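Local atomic coordinates of putative thioesterase (Escherichia coli, PDB entry 5UGZ), a protein that probably acts as a type II thioesterase that hydrolyses thioester-bound intermediates and so releases them from the colibactin NRPS/PKS assembly line. Residues P54-P57 / A58-T62. Numbering follows the deposited sequence.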
loop_
_atom_site.group_PDB
_atom_site.type_symbol
_atom_site.label_atom_id
_atom_site.label_comp_id
_atom_site.label_asym_id
_atom_site.label_seq_id
_atom_site.Cartn_x
_atom_site.Cartn_y
_atom_site.Cartn_z
ATOM N N PRO A 54 5.109 -4.716 -9.619
ATOM C CA PRO A 54 4.776 -3.387 -9.097
ATOM C C PRO A 54 3.694 -2.744 -9.941
ATOM O O PRO A 54 3.733 -2.787 -11.166
ATOM C CB PRO A 54 6.102 -2.622 -9.194
ATOM C CG PRO A 54 7.173 -3.693 -9.307
ATOM C CD PRO A 54 6.517 -4.825 -10.039
ATOM N N LEU A 55 2.708 -2.157 -9.278
ATOM C CA LEU A 55 1.599 -1.509 -9.971
ATOM C C LEU A 55 1.798 -0.009 -9.883
ATOM O O LEU A 55 1.902 0.537 -8.780
ATOM C CB LEU A 55 0.247 -1.918 -9.380
ATOM C CG LEU A 55 -0.180 -3.373 -9.622
ATOM C CD1 LEU A 55 -1.598 -3.622 -9.154
ATOM C CD2 LEU A 55 -0.014 -3.820 -11.063
ATOM N N GLU A 56 1.876 0.648 -11.044
ATOM C CA GLU A 56 2.160 2.074 -11.105
ATOM C C GLU A 56 0.861 2.867 -11.096
ATOM O O GLU A 56 0.128 2.833 -12.093
ATOM C CB GLU A 56 2.965 2.410 -12.352
ATOM C CG GLU A 56 3.510 3.836 -12.365
ATOM C CD GLU A 56 4.763 4.001 -11.522
ATOM O OE1 GLU A 56 5.875 3.724 -12.026
ATOM O OE2 GLU A 56 4.641 4.428 -10.360
ATOM N N PRO A 57 0.557 3.615 -10.026
ATOM C CA PRO A 57 -0.568 4.556 -10.055
ATOM C C PRO A 57 -0.349 5.642 -11.095
ATOM O O PRO A 57 0.783 6.004 -11.401
ATOM C CB PRO A 57 -0.566 5.158 -8.645
ATOM C CG PRO A 57 0.307 4.286 -7.836
ATOM C CD PRO A 57 1.293 3.676 -8.757
ATOM N N ALA A 58 -1.450 6.186 -11.608
ATOM C CA ALA A 58 -1.378 7.142 -12.698
ATOM C C ALA A 58 -0.768 8.460 -12.229
ATOM O O ALA A 58 -0.938 8.877 -11.081
ATOM C CB ALA A 58 -2.771 7.387 -13.279
ATOM N N GLY A 59 -0.041 9.110 -13.132
ATOM C CA GLY A 59 0.497 10.435 -12.894
ATOM C C GLY A 59 1.800 10.507 -12.130
ATOM O O GLY A 59 2.142 11.580 -11.628
ATOM N N ARG A 60 2.532 9.405 -11.998
ATOM C CA ARG A 60 3.881 9.472 -11.452
ATOM C C ARG A 60 4.660 8.285 -12.000
ATOM O O ARG A 60 4.090 7.382 -12.612
ATOM C CB ARG A 60 3.857 9.535 -9.916
ATOM C CG ARG A 60 3.935 8.198 -9.164
ATOM C CD ARG A 60 2.633 7.431 -9.163
ATOM N NE ARG A 60 1.455 8.246 -8.874
ATOM C CZ ARG A 60 1.027 8.582 -7.661
ATOM N NH1 ARG A 60 1.693 8.205 -6.584
ATOM N NH2 ARG A 60 -0.085 9.304 -7.534
ATOM N N GLY A 61 5.981 8.314 -11.815
ATOM C CA GLY A 61 6.799 7.191 -12.245
ATOM C C GLY A 61 6.690 6.940 -13.737
ATOM O O GLY A 61 6.730 7.859 -14.550
ATOM N N THR A 62 6.551 5.667 -14.106
ATOM C CA THR A 62 6.453 5.308 -15.514
ATOM C C THR A 62 5.142 5.761 -16.140
ATOM O O THR A 62 5.002 5.707 -17.368
ATOM C CB THR A 62 6.609 3.798 -15.694
ATOM O OG1 THR A 62 5.552 3.117 -15.006
ATOM C CG2 THR A 62 7.933 3.333 -15.136
#
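OE1 of E56 takes two bonds from T62. The backbone N of T62 lies 2.9 Å from OE1 of E56, with an N-H...O angle of 163°. It comes in from above the carboxylate plane, 62° out of it. The hydroxyl OG1 of T62 donates to the anti lone pair of the same OE1 at 3.1 Å. With OG1 of T62 between its own N and carbonyl carbon (chi1 62°), the hydroxyl stays close to the backbone N-H, and both reach OE1. E56 has CG anti to its backbone N, then bends at chi2 to bring the carboxylate alongside the returning chain. The other oxygen, OE2, accepts from the backbone N of A36. This loop leaves the sheet edge at strand 50-54 of an alpha/beta-hydrolase fold and leads toward helix 72-83. An alanine at E56 removes the carboxylate, and would probably leave the N-H and hydroxyl of T62 and the N-H of A36 without their acceptor. Beside the carboxylate, the bent chain of R60 places its CD 3.2 Å from P57 O. CB of P57 sits 3.7 Å above the R60 guanidinium plane, offset toward the rim. A58 O lies at the edge of that group and takes a weak bond from R60 NE at 3.3 Å. NH1 of R60 reaches beyond this loop, to a salt bridge with D178 of helix 165-183 and a hydrogen bond with G34 O.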